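Beta-1,4-mannanase (Caldicellulosiruptor saccharolyticus, PDB 1PMJ) probably binds mannan chains through a family 27 carbohydrate-binding module of an enzyme classed as a beta-1,4-mannan hydrolase. Local coordinates at residues V85-F90 against I173-V178; M89-D94 against T138-A143. All blocks are in the same frame, centred on the assembly; numbering follows the deposited sequence. Where two conformers were deposited one is given.

M89 and F90, on strand 84-92 of the beta-sandwich, serve both contacts, and the strand illustrates how one chain segment can satisfy two neighbours at once. In contact 1 it pairs antiparallel with 172-181, and in contact 2 with 135-145 along its other edge; the centres of the two contacts lie about 8 Å apart. Two probable hydrogen bonds tie the contacts together: F87 N is 3.2 Å from K142 O, and E86 OE2 lies 2.6 Å from H141 NE2. The calcium ion belongs to contact 1 through D176, yet the side chain of F90 is only about 8 Å from it. An acetic acid, probably from the crystallisation liquor, lies about 6 Å from the E86 side chain and may mark a pocket.

Contact 1. Residues V85-F90 against I173-V178; sequences VEFEMF and IYLDNV. With CA (calcium ion), chain B.
N177 gives its ND2 to E88 OE1 across two antiparallel strands of the beta-sandwich, a bond of 2.9 Å with an N-H...O angle of 163°. OE1 is met nearly along its C-O axis, and the amide and carboxylate planes differ by only 22°. E88 brings its acid there with CG beside the backbone N (chi1 -64°) and an extended chain beyond it. The other end of the same amide, OD1, accepts a hydrogen bond from a water that is itself bound to the calcium ion at 2.4 Å. D176 chelates this ion with both carboxylate oxygens, OD1 at 2.5 Å, while D10, E12, N44 and Y46 contribute to the rest of the site. D176 OD1 also receives N177 N at 2.9 Å, from above the carboxylate plane. Behind these side chains E88 and D176, then F90 and Y174, form hydrogen-bonded backbone pairs. On the other side of the E88 and D176 pair, a beta bulge sets N177 and V178 opposite F87, and N177 turns into a left-handed backbone conformation. The face of F87 and L175 packs on strands of the second sheet, and F87 CB meets V178 CG2 at 4.1 Å. On the calcium side, F90 CE1 touches D176 CB at 4.0 Å. F90 O lies near the plane of the Y174 ring, at its edge, 3.5 Å from Y174 CD1.

Contact 2. Residues M89-D94 against T138-A143; sequences MFIPYD and TVIHKA. With EDO (1,2-ethanediol), chain D.
V139 lies alongside F90, the two side chains pointing the same way from a non-hydrogen-bonded antiparallel pair. Its CB passes M89 O at 4.1 Å. From there CG1, set opposite the backbone N by a chi1 of -176°, stands over one face of the F90 ring and comes within 4.0 Å of F90 CE2. The other tip, CG2, is closer still, 3.7 Å from F90 CD2. With an alanine here both methyls are gone, and the ring of F90 would probably lose its cover on this side and be freer to turn. Hydrogen-bonded pairs flank this one, M89 with I140 and I91 with T138. Their side chains occupy the reverse face of the sheet, where I91 CD1 reaches I140 CG1 at 4.2 Å. P92 then occupies the N-cap position of the helix of residues 93-98, whose first residue, Y93, turns its ring edge to T138: Y93 CD1 contacts T138 OG1 at 3.6 Å, a hydroxyl whose hydrogen bond goes to A124 O. Farther along, H141 N is bonded to O1 of an ethanediol at 3.1 Å, probably a crystallisation additive. The chemistry divides cleanly: four backbone hydrogen bonds fix the register, while the side chains that meet across the two strands do so mainly through hydrocarbon.

Contact 1. Residues V85-F90 against I173-V178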
ATOM      1  N   VAL A  85       9.952   0.851  -6.233  1.00 10.28           N
ATOM      2  CA  VAL A  85       9.160   0.622  -5.045  1.00 10.77           C
ATOM      3  C   VAL A  85       8.285  -0.595  -5.305  1.00 11.35           C
ATOM      4  O   VAL A  85       7.599  -0.648  -6.327  1.00 11.01           O
ATOM      5  CB  VAL A  85       8.291   1.835  -4.717  1.00 10.85           C
ATOM      6  CG1 VAL A  85       7.382   1.506  -3.545  1.00 12.80           C
ATOM      7  CG2 VAL A  85       9.125   3.039  -4.420  1.00 11.50           C
ATOM      8  N   GLU A  86       8.355  -1.573  -4.402  1.00 12.22           N
ATOM      9  CA  GLU A  86       7.637  -2.871  -4.449  1.00 13.51           C
ATOM     10  C   GLU A  86       6.657  -2.912  -3.278  1.00 11.60           C
ATOM     11  O   GLU A  86       6.890  -2.298  -2.249  1.00 12.07           O
ATOM     12  CB  GLU A  86       8.667  -4.032  -4.332  1.00 15.18           C
ATOM     13  CG  GLU A  86       8.140  -5.425  -4.535  1.00 21.32           C
ATOM     14  CD  GLU A  86       9.182  -6.499  -4.327  1.00 20.98           C
ATOM     15  OE1 GLU A  86      10.238  -6.231  -3.700  1.00 16.94           O
ATOM     16  OE2 GLU A  86       8.939  -7.645  -4.751  1.00 25.53           O
ATOM     17  N   PHE A  87       5.583  -3.675  -3.406  1.00 10.17           N
ATOM     18  CA  PHE A  87       4.621  -3.856  -2.331  1.00 10.63           C
ATOM     19  C   PHE A  87       3.760  -5.084  -2.630  1.00  8.71           C
ATOM     20  O   PHE A  87       3.647  -5.519  -3.791  1.00 10.32           O
ATOM     21  CB  PHE A  87       3.720  -2.630  -2.194  1.00 10.34           C
ATOM     22  CG  PHE A  87       2.864  -2.422  -3.388  1.00 12.27           C
ATOM     23  CD1 PHE A  87       3.352  -1.739  -4.464  1.00 16.20           C
ATOM     24  CD2 PHE A  87       1.601  -3.009  -3.454  1.00 15.95           C
ATOM     25  CE1 PHE A  87       2.588  -1.628  -5.606  1.00 17.18           C
ATOM     26  CE2 PHE A  87       0.837  -2.886  -4.596  1.00 18.86           C
ATOM     27  CZ  PHE A  87       1.352  -2.197  -5.658  1.00 17.44           C
ATOM     28  N   GLU A  88       3.076  -5.586  -1.609  1.00  9.68           N
ATOM     29  CA  GLU A  88       2.028  -6.591  -1.733  1.00 10.15           C
ATOM     30  C   GLU A  88       0.761  -6.154  -1.033  1.00  9.40           C
ATOM     31  O   GLU A  88       0.822  -5.531   0.034  1.00 10.17           O
ATOM     32  CB  GLU A  88       2.492  -7.898  -1.112  1.00 11.93           C
ATOM     33  CG  GLU A  88       3.673  -8.544  -1.800  1.00 14.21           C
ATOM     34  CD  GLU A  88       4.016  -9.885  -1.186  1.00 23.81           C
ATOM     35  OE1 GLU A  88       4.333  -9.927  -0.002  1.00 27.35           O
ATOM     36  OE2 GLU A  88       3.867 -10.908  -1.873  1.00 31.49           O
ATOM     37  N   MET A  89      -0.385  -6.475  -1.638  1.00 10.76           N
ATOM     38  CA  MET A  89      -1.695  -6.256  -1.026  1.00  8.33           C
ATOM     39  C   MET A  89      -2.415  -7.593  -0.981  1.00  9.45           C
ATOM     40  O   MET A  89      -2.310  -8.383  -1.929  1.00 10.44           O
ATOM     41  CB  MET A  89      -2.552  -5.241  -1.792  1.00 12.85           C
ATOM     42  CG  MET A  89      -2.053  -3.859  -1.792  0.50  9.27           C
ATOM     43  SD  MET A  89      -2.799  -2.838  -3.054  0.50 18.31           S
ATOM     44  CE  MET A  89      -4.328  -3.461  -2.985  0.50 14.42           C
ATOM     45  N   PHE A  90      -3.176  -7.821   0.101  1.00  9.62           N
ATOM     46  CA  PHE A  90      -3.930  -9.043   0.316  1.00  9.87           C
ATOM     47  C   PHE A  90      -5.373  -8.666   0.660  1.00  9.15           C
ATOM     48  O   PHE A  90      -5.614  -7.833   1.553  1.00 10.73           O
ATOM     49  CB  PHE A  90      -3.365  -9.866   1.509  1.00 10.03           C
ATOM     50  CG  PHE A  90      -1.901 -10.196   1.389  1.00  9.63           C
ATOM     51  CD1 PHE A  90      -0.939  -9.211   1.584  1.00  9.52           C
ATOM     52  CD2 PHE A  90      -1.488 -11.467   1.080  1.00 10.71           C
ATOM     53  CE1 PHE A  90       0.445  -9.497   1.474  1.00 10.21           C
ATOM     54  CE2 PHE A  90      -0.141 -11.757   0.941  1.00 12.33           C
ATOM     55  CZ  PHE A  90       0.819 -10.753   1.152  1.00 12.37           C
ATOM     56  N   ILE A 173      -8.172  -4.717   3.769  1.00  9.94           N
ATOM     57  CA  ILE A 173      -7.140  -4.876   2.751  1.00 10.66           C
ATOM     58  C   ILE A 173      -5.840  -4.805   3.524  1.00 11.76           C
ATOM     59  O   ILE A 173      -5.652  -3.836   4.299  1.00 11.65           O
ATOM     60  CB  ILE A 173      -7.189  -3.731   1.685  1.00 10.07           C
ATOM     61  CG1 ILE A 173      -8.553  -3.751   0.969  1.00 10.21           C
ATOM     62  CG2 ILE A 173      -5.970  -3.831   0.759  1.00 13.06           C
ATOM     63  CD1 ILE A 173      -8.750  -2.625  -0.028  1.00 13.43           C
ATOM     64  N   TYR A 174      -4.951  -5.789   3.331  1.00 10.62           N
ATOM     65  CA  TYR A 174      -3.654  -5.809   4.009  1.00  9.91           C
ATOM     66  C   TYR A 174      -2.543  -5.354   3.074  1.00 11.35           C
ATOM     67  O   TYR A 174      -2.504  -5.733   1.897  1.00 13.54           O
ATOM     68  CB  TYR A 174      -3.296  -7.170   4.568  1.00  9.76           C
ATOM     69  CG  TYR A 174      -4.317  -7.768   5.492  1.00  9.25           C
ATOM     70  CD1 TYR A 174      -5.444  -8.423   4.985  1.00 11.79           C
ATOM     71  CD2 TYR A 174      -4.219  -7.617   6.882  1.00 10.54           C
ATOM     72  CE1 TYR A 174      -6.404  -8.982   5.824  1.00 11.38           C
ATOM     73  CE2 TYR A 174      -5.171  -8.184   7.716  1.00  9.90           C
ATOM     74  CZ  TYR A 174      -6.283  -8.842   7.196  1.00 11.10           C
ATOM     75  OH  TYR A 174      -7.259  -9.435   8.021  1.00 12.41           O
ATOM     76  N   LEU A 175      -1.656  -4.527   3.604  1.00 10.26           N
ATOM     77  CA  LEU A 175      -0.465  -4.094   2.916  1.00  9.92           C
ATOM     78  C   LEU A 175       0.742  -4.697   3.625  1.00 11.41           C
ATOM     79  O   LEU A 175       0.805  -4.746   4.846  1.00 10.39           O
ATOM     80  CB  LEU A 175      -0.384  -2.575   2.922  1.00 11.96           C
ATOM     81  CG  LEU A 175       0.688  -1.834   2.176  1.00 14.66           C
ATOM     82  CD1 LEU A 175       0.500  -2.078   0.672  1.00 15.45           C
ATOM     83  CD2 LEU A 175       0.626  -0.376   2.500  1.00 16.30           C
ATOM     84  N   ASP A 176       1.694  -5.176   2.855  1.00  9.36           N
ATOM     85  CA  ASP A 176       2.923  -5.732   3.422  1.00  9.53           C
ATOM     86  C   ASP A 176       4.082  -5.598   2.469  1.00  9.08           C
ATOM     87  O   ASP A 176       3.916  -5.330   1.276  1.00 10.48           O
ATOM     88  CB  ASP A 176       2.703  -7.217   3.786  1.00  8.52           C
ATOM     89  CG  ASP A 176       3.593  -7.712   4.947  1.00 10.56           C
ATOM     90  OD1 ASP A 176       4.448  -6.936   5.464  1.00 10.66           O
ATOM     91  OD2 ASP A 176       3.457  -8.881   5.407  1.00 10.24           O
ATOM     92  N   ASN A 177       5.280  -5.768   3.000  1.00  9.83           N
ATOM     93  CA  ASN A 177       6.494  -5.842   2.210  1.00  9.51           C
ATOM     94  C   ASN A 177       6.638  -4.677   1.222  1.00  9.84           C
ATOM     95  O   ASN A 177       6.931  -4.846   0.038  1.00 11.51           O
ATOM     96  CB  ASN A 177       6.522  -7.189   1.525  1.00 10.43           C
ATOM     97  CG  ASN A 177       6.742  -8.324   2.510  1.00 12.54           C
ATOM     98  OD1 ASN A 177       7.369  -8.111   3.557  1.00 15.50           O
ATOM     99  ND2 ASN A 177       6.261  -9.508   2.182  1.00 18.26           N
ATOM    100  N   VAL A 178       6.478  -3.477   1.755  1.00  9.89           N
ATOM    101  CA  VAL A 178       6.711  -2.262   0.998  1.00 10.18           C
ATOM    102  C   VAL A 178       8.205  -1.997   1.022  1.00 11.15           C
ATOM    103  O   VAL A 178       8.780  -1.789   2.091  1.00 12.87           O
ATOM    104  CB  VAL A 178       5.928  -1.066   1.596  1.00 10.38           C
ATOM    105  CG1 VAL A 178       6.226   0.218   0.850  1.00 10.11           C
ATOM    106  CG2 VAL A 178       4.425  -1.346   1.605  1.00 11.33           C
TER
HETATM  107 CA    CA B 300       5.139  -8.477   7.312  1.00 10.07          CA
HETATM  108  O   HOH W   1       6.950  -9.174   5.959  1.00 10.40           O

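Contact 2. Residues M89-D94 against T138-A143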
ATOM      1  N   MET A  89      -0.385  -6.475  -1.638  1.00 10.76           N
ATOM      2  CA  MET A  89      -1.695  -6.256  -1.026  1.00  8.33           C
ATOM      3  C   MET A  89      -2.415  -7.593  -0.981  1.00  9.45           C
ATOM      4  O   MET A  89      -2.310  -8.383  -1.929  1.00 10.44           O
ATOM      5  CB  MET A  89      -2.552  -5.241  -1.792  1.00 12.85           C
ATOM      6  CG  MET A  89      -2.053  -3.859  -1.792  0.50  9.27           C
ATOM      7  SD  MET A  89      -2.799  -2.838  -3.054  0.50 18.31           S
ATOM      8  CE  MET A  89      -4.328  -3.461  -2.985  0.50 14.42           C
ATOM      9  N   PHE A  90      -3.176  -7.821   0.101  1.00  9.62           N
ATOM     10  CA  PHE A  90      -3.930  -9.043   0.316  1.00  9.87           C
ATOM     11  C   PHE A  90      -5.373  -8.666   0.660  1.00  9.15           C
ATOM     12  O   PHE A  90      -5.614  -7.833   1.553  1.00 10.73           O
ATOM     13  CB  PHE A  90      -3.365  -9.866   1.509  1.00 10.03           C
ATOM     14  CG  PHE A  90      -1.901 -10.196   1.389  1.00  9.63           C
ATOM     15  CD1 PHE A  90      -0.939  -9.211   1.584  1.00  9.52           C
ATOM     16  CD2 PHE A  90      -1.488 -11.467   1.080  1.00 10.71           C
ATOM     17  CE1 PHE A  90       0.445  -9.497   1.474  1.00 10.21           C
ATOM     18  CE2 PHE A  90      -0.141 -11.757   0.941  1.00 12.33           C
ATOM     19  CZ  PHE A  90       0.819 -10.753   1.152  1.00 12.37           C
ATOM     20  N   ILE A  91      -6.317  -9.266  -0.055  1.00  9.35           N
ATOM     21  CA  ILE A  91      -7.748  -9.023   0.167  1.00  9.41           C
ATOM     22  C   ILE A  91      -8.448 -10.373   0.301  1.00  8.86           C
ATOM     23  O   ILE A  91      -8.304 -11.230  -0.557  1.00 10.80           O
ATOM     24  CB  ILE A  91      -8.404  -8.197  -0.974  1.00  8.45           C
ATOM     25  CG1 ILE A  91      -7.507  -7.032  -1.414  1.00 11.69           C
ATOM     26  CG2 ILE A  91      -9.793  -7.777  -0.557  1.00  9.01           C
ATOM     27  CD1 ILE A  91      -6.633  -7.306  -2.586  1.00 13.10           C
ATOM     28  N   PRO A  92      -9.164 -10.611   1.389  1.00  9.74           N
ATOM     29  CA  PRO A  92      -9.824 -11.911   1.558  1.00 11.69           C
ATOM     30  C   PRO A  92     -10.704 -12.273   0.343  1.00 10.73           C
ATOM     31  O   PRO A  92     -11.606 -11.533  -0.052  1.00 10.03           O
ATOM     32  CB  PRO A  92     -10.666 -11.731   2.819  1.00 13.55           C
ATOM     33  CG  PRO A  92     -10.252 -10.504   3.430  1.00 16.78           C
ATOM     34  CD  PRO A  92      -9.378  -9.713   2.543  1.00 11.19           C
ATOM     35  N   TYR A  93     -10.430 -13.445  -0.219  1.00 11.20           N
ATOM     36  CA  TYR A  93     -10.940 -13.782  -1.538  1.00 11.54           C
ATOM     37  C   TYR A  93     -12.457 -13.999  -1.558  1.00 12.70           C
ATOM     38  O   TYR A  93     -13.136 -13.469  -2.414  1.00 12.94           O
ATOM     39  CB  TYR A  93     -10.247 -15.047  -2.054  1.00 11.90           C
ATOM     40  CG  TYR A  93     -10.809 -15.525  -3.356  1.00 12.15           C
ATOM     41  CD1 TYR A  93     -10.276 -15.065  -4.531  1.00 12.52           C
ATOM     42  CD2 TYR A  93     -11.856 -16.448  -3.417  1.00 15.20           C
ATOM     43  CE1 TYR A  93     -10.790 -15.472  -5.777  1.00 14.72           C
ATOM     44  CE2 TYR A  93     -12.355 -16.849  -4.646  1.00 16.84           C
ATOM     45  CZ  TYR A  93     -11.821 -16.342  -5.802  1.00 17.23           C
ATOM     46  OH  TYR A  93     -12.270 -16.733  -7.051  1.00 21.08           O
ATOM     47  N   ASP A  94     -12.987 -14.786  -0.628  1.00 13.94           N
ATOM     48  CA  ASP A  94     -14.428 -15.102  -0.681  1.00 14.67           C
ATOM     49  C   ASP A  94     -15.253 -13.830  -0.512  1.00 15.10           C
ATOM     50  O   ASP A  94     -16.166 -13.583  -1.300  1.00 16.88           O
ATOM     51  CB  ASP A  94     -14.804 -16.139   0.367  1.00 17.48           C
ATOM     52  CG  ASP A  94     -14.265 -17.522   0.073  1.00 23.03           C
ATOM     53  OD1 ASP A  94     -13.910 -17.847  -1.088  1.00 23.96           O
ATOM     54  OD2 ASP A  94     -14.200 -18.372   0.990  1.00 27.79           O
ATOM     55  N   THR A 138      -6.852 -12.854  -2.389  1.00  9.53           N
ATOM     56  CA  THR A 138      -6.355 -12.225  -3.615  1.00  9.19           C
ATOM     57  C   THR A 138      -5.085 -11.446  -3.269  1.00  9.30           C
ATOM     58  O   THR A 138      -5.103 -10.629  -2.334  1.00 10.60           O
ATOM     59  CB  THR A 138      -7.405 -11.235  -4.138  1.00 10.71           C
ATOM     60  OG1 THR A 138      -8.628 -11.915  -4.380  1.00 10.59           O
ATOM     61  CG2 THR A 138      -6.981 -10.537  -5.435  1.00 13.63           C
ATOM     62  N   VAL A 139      -3.999 -11.699  -4.018  1.00 10.36           N
ATOM     63  CA  VAL A 139      -2.716 -11.083  -3.779  1.00 11.29           C
ATOM     64  C   VAL A 139      -2.291 -10.287  -5.001  1.00 13.00           C
ATOM     65  O   VAL A 139      -2.224 -10.828  -6.105  1.00 13.92           O
ATOM     66  CB  VAL A 139      -1.641 -12.106  -3.382  1.00 13.99           C
ATOM     67  CG1 VAL A 139      -0.320 -11.384  -3.051  1.00 16.94           C
ATOM     68  CG2 VAL A 139      -2.146 -12.958  -2.219  1.00 16.16           C
ATOM     69  N   ILE A 140      -2.045  -9.009  -4.770  1.00 10.94           N
ATOM     70  CA  ILE A 140      -1.553  -8.023  -5.741  1.00 14.38           C
ATOM     71  C   ILE A 140      -0.086  -7.794  -5.386  1.00 15.71           C
ATOM     72  O   ILE A 140       0.236  -7.526  -4.242  1.00 15.77           O
ATOM     73  CB  ILE A 140      -2.324  -6.679  -5.613  1.00 16.82           C
ATOM     74  CG1 ILE A 140      -3.860  -6.852  -5.735  1.00 18.54           C
ATOM     75  CG2 ILE A 140      -1.792  -5.654  -6.620  1.00 20.54           C
ATOM     76  CD1 ILE A 140      -4.282  -7.594  -7.011  1.00 22.62           C
ATOM     77  N   HIS A 141       0.807  -7.887  -6.362  1.00 15.61           N
ATOM     78  CA  HIS A 141       2.237  -7.680  -6.119  1.00 13.70           C
ATOM     79  C   HIS A 141       2.804  -6.980  -7.327  1.00 16.39           C
ATOM     80  O   HIS A 141       2.701  -7.506  -8.463  1.00 18.49           O
ATOM     81  CB  HIS A 141       2.958  -8.998  -5.848  1.00 19.14           C
ATOM     82  CG  HIS A 141       4.453  -8.886  -5.773  1.00 25.87           C
ATOM     83  ND1 HIS A 141       5.292  -9.837  -6.319  1.00 31.95           N
ATOM     84  CD2 HIS A 141       5.257  -7.960  -5.186  1.00 20.83           C
ATOM     85  CE1 HIS A 141       6.549  -9.492  -6.088  1.00 33.10           C
ATOM     86  NE2 HIS A 141       6.556  -8.360  -5.400  1.00 26.88           N
ATOM     87  N   LYS A 142       3.367  -5.797  -7.104  1.00 15.61           N
ATOM     88  CA  LYS A 142       3.922  -4.992  -8.200  1.00 14.93           C
ATOM     89  C   LYS A 142       5.215  -4.303  -7.727  1.00 12.07           C
ATOM     90  O   LYS A 142       5.417  -4.061  -6.551  1.00 13.66           O
ATOM     91  CB  LYS A 142       2.923  -3.916  -8.671  1.00 19.10           C
ATOM     92  CG  LYS A 142       1.703  -4.425  -9.468  1.00 25.03           C
ATOM     93  CD  LYS A 142       2.063  -4.584 -10.925  1.00 31.63           C
ATOM     94  CE  LYS A 142       0.856  -4.869 -11.800  1.00 37.25           C
ATOM     95  NZ  LYS A 142       1.302  -5.440 -13.095  1.00 39.06           N
ATOM     96  N   ALA A 143       6.103  -4.021  -8.665  1.00 12.14           N
ATOM     97  CA  ALA A 143       7.206  -3.097  -8.492  1.00 11.74           C
ATOM     98  C   ALA A 143       7.131  -2.018  -9.561  1.00 10.62           C
ATOM     99  O   ALA A 143       7.075  -2.316 -10.777  1.00 13.28           O
ATOM    100  CB  ALA A 143       8.506  -3.793  -8.595  1.00 12.48           C
TER
HETATM  101  C1  EDO D 401      -1.179  -8.726 -10.265  1.00 33.58           C
HETATM  102  O1  EDO D 401      -0.261  -8.790  -9.183  1.00 35.75           O
HETATM  103  C2  EDO D 401      -1.544  -7.266 -10.432  1.00 36.50           C
HETATM  104  O2  EDO D 401      -2.942  -7.183 -10.417  1.00 35.94           O